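Local coordinates for putative S41 protease (PDB 3K50), which is probably a serine peptidase of family S41, in which a PDZ-like domain accompanies the peptidase core, at residues A[78-83]-A[88-93]. Residues are numbered along the deposited sequence; the frame is centred on the assembly and turned at random.
Sequences YTLYKV and TAYNAL
The Tyr90 ring lies across residues 80-82 at one end of an antiparallel beta hairpin, made of strands 76-82 and 90-97 in a five-stranded antiparallel sheet. Strand 76-82 is outermost in that sheet, which includes part of the probable PDZ domain. Tyr90 CG stands beside its own backbone N (chi1 -67°), and this carries the ring over the neighbouring strand, where CD2 rests 3.6 Å from Tyr81 C. The Leu80 side chain crosses that of Tyr90 at about a right angle, its CB 3.9 Å from Tyr90 CD2. From the other side comes Lys82, whose chain bends at chi2 (84°) and lays CD 3.8 Å from Tyr90 CZ; its ammonium group hydrogen-bonds to Asp87 O in the turn. Further along the Leu80 face, Leu80 CD2 and Tyr78 CD2 both pack on the methyl of Ala92, while the Tyr78 hydroxyl bonds to Glu127. The opposite face carries Thr79, Tyr81, Asn91 and Leu93. Here Tyr81 brings CE1 to 4.1 Å from Leu93 CB, and its ring makes an edge-to-face contact with Trp113 of the next strand but one. Paired backbone hydrogen bonds join Thr79 to Leu93 and Tyr81 to Asn91. Beyond them Val83 N donates to Ala89 O in a nearly straight bond (169° at the hydrogen), although it approaches from above the carbonyl plane. One water links Thr79 OG1 to Leu93 O, and another accepts from Asn91 ND2 while donating to Lys82 O. Val83 CG2 packs on the other strand, 3.4 Å from Tyr90 C and 3.5 Å from Asn91 ND2.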
loop_
_atom_site.group_PDB
_atom_site.type_symbol
_atom_site.label_atom_id
_atom_site.label_comp_id
_atom_site.label_asym_id
_atom_site.label_seq_id
_atom_site.Cartn_x
_atom_site.Cartn_y
_atom_site.Cartn_z
ATOM N N TYR A 78 7.263 12.129 -0.998
ATOM C CA TYR A 78 8.313 12.560 -1.882
ATOM C C TYR A 78 9.577 11.701 -1.848
ATOM O O TYR A 78 9.706 10.849 -1.017
ATOM C CB TYR A 78 8.738 13.967 -1.463
ATOM C CG TYR A 78 9.397 13.964 -0.101
ATOM C CD1 TYR A 78 8.628 14.048 1.053
ATOM C CD2 TYR A 78 10.771 13.835 0.038
ATOM C CE1 TYR A 78 9.190 14.027 2.291
ATOM C CE2 TYR A 78 11.351 13.785 1.287
ATOM C CZ TYR A 78 10.548 13.895 2.416
ATOM O OH TYR A 78 11.090 13.861 3.676
ATOM N N THR A 79 10.519 12.016 -2.727
ATOM C CA THR A 79 11.843 11.406 -2.758
ATOM C C THR A 79 12.802 12.498 -3.061
ATOM O O THR A 79 12.554 13.286 -3.977
ATOM C CB THR A 79 12.033 10.442 -3.917
ATOM O OG1 THR A 79 11.000 9.459 -3.900
ATOM C CG2 THR A 79 13.436 9.768 -3.833
ATOM N N LEU A 80 13.917 12.523 -2.328
ATOM C CA LEU A 80 14.996 13.514 -2.521
ATOM C C LEU A 80 15.995 13.109 -3.589
ATOM O O LEU A 80 16.356 11.932 -3.689
ATOM C CB LEU A 80 15.805 13.689 -1.237
ATOM C CG LEU A 80 15.058 14.286 -0.087
ATOM C CD1 LEU A 80 16.039 14.670 1.008
ATOM C CD2 LEU A 80 14.280 15.506 -0.565
ATOM N N TYR A 81 16.416 14.090 -4.381
ATOM C CA TYR A 81 17.447 13.935 -5.402
ATOM C C TYR A 81 18.404 15.088 -5.233
ATOM O O TYR A 81 17.976 16.231 -5.064
ATOM C CB TYR A 81 16.873 14.012 -6.829
ATOM C CG TYR A 81 16.106 12.816 -7.224
ATOM C CD1 TYR A 81 14.825 12.604 -6.728
ATOM C CD2 TYR A 81 16.642 11.867 -8.091
ATOM C CE1 TYR A 81 14.114 11.490 -7.056
ATOM C CE2 TYR A 81 15.928 10.722 -8.410
ATOM C CZ TYR A 81 14.647 10.563 -7.901
ATOM O OH TYR A 81 13.891 9.466 -8.228
ATOM N N LYS A 82 19.696 14.799 -5.319
ATOM C CA LYS A 82 20.752 15.799 -5.162
ATOM C C LYS A 82 20.656 16.896 -6.227
ATOM O O LYS A 82 20.420 16.590 -7.398
ATOM C CB LYS A 82 22.106 15.094 -5.280
ATOM C CG LYS A 82 23.291 15.861 -4.756
ATOM C CD LYS A 82 23.417 15.666 -3.262
ATOM C CE LYS A 82 24.587 16.451 -2.706
ATOM N NZ LYS A 82 24.895 16.042 -1.308
ATOM N N VAL A 83 20.819 18.162 -5.823
ATOM C CA VAL A 83 20.772 19.310 -6.744
ATOM C C VAL A 83 22.110 19.515 -7.500
ATOM O O VAL A 83 23.201 19.212 -6.969
ATOM C CB VAL A 83 20.391 20.630 -6.010
ATOM C CG1 VAL A 83 20.563 21.886 -6.923
ATOM C CG2 VAL A 83 18.995 20.570 -5.505
ATOM N N THR A 88 24.957 20.810 -0.348
ATOM C CA THR A 88 24.023 20.379 0.667
ATOM C C THR A 88 22.542 20.256 0.195
ATOM O O THR A 88 21.703 19.704 0.939
ATOM C CB THR A 88 24.144 21.358 1.863
ATOM N N ALA A 89 22.244 20.695 -1.045
ATOM C CA ALA A 89 20.847 20.815 -1.528
ATOM C C ALA A 89 20.244 19.618 -2.287
ATOM O O ALA A 89 20.935 18.810 -2.939
ATOM C CB ALA A 89 20.670 22.121 -2.348
ATOM N N TYR A 90 18.925 19.519 -2.170
ATOM C CA TYR A 90 18.172 18.439 -2.795
ATOM C C TYR A 90 16.878 18.977 -3.308
ATOM O O TYR A 90 16.370 19.940 -2.776
ATOM C CB TYR A 90 17.835 17.350 -1.776
ATOM C CG TYR A 90 19.008 16.589 -1.238
ATOM C CD1 TYR A 90 19.803 17.103 -0.207
ATOM C CD2 TYR A 90 19.298 15.324 -1.728
ATOM C CE1 TYR A 90 20.897 16.368 0.277
ATOM C CE2 TYR A 90 20.350 14.608 -1.270
ATOM C CZ TYR A 90 21.161 15.133 -0.287
ATOM O OH TYR A 90 22.186 14.353 0.147
ATOM N N ASN A 91 16.358 18.336 -4.347
ATOM C CA ASN A 91 15.024 18.611 -4.885
ATOM C C ASN A 91 14.115 17.465 -4.451
ATOM O O ASN A 91 14.535 16.310 -4.476
ATOM C CB ASN A 91 15.055 18.711 -6.404
ATOM C CG ASN A 91 15.755 19.948 -6.887
ATOM O OD1 ASN A 91 15.563 21.012 -6.338
ATOM N ND2 ASN A 91 16.551 19.820 -7.958
ATOM N N ALA A 92 12.883 17.779 -4.041
ATOM C CA ALA A 92 11.927 16.762 -3.613
ATOM C C ALA A 92 10.871 16.450 -4.708
ATOM O O ALA A 92 10.009 17.284 -5.009
ATOM C CB ALA A 92 11.239 17.174 -2.297
ATOM N N LEU A 93 10.947 15.256 -5.288
ATOM C CA LEU A 93 10.024 14.815 -6.319
ATOM C C LEU A 93 8.758 14.274 -5.654
ATOM O O LEU A 93 8.830 13.297 -4.911
ATOM C CB LEU A 93 10.654 13.708 -7.198
ATOM C CG LEU A 93 9.754 13.061 -8.246
ATOM C CD1 LEU A 93 9.145 14.121 -9.141
ATOM C CD2 LEU A 93 10.487 12.008 -9.119
HETATM O O HOH W 1 9.353 10.679 -5.556
HETATM O O HOH W 2 17.664 17.155 -8.904
#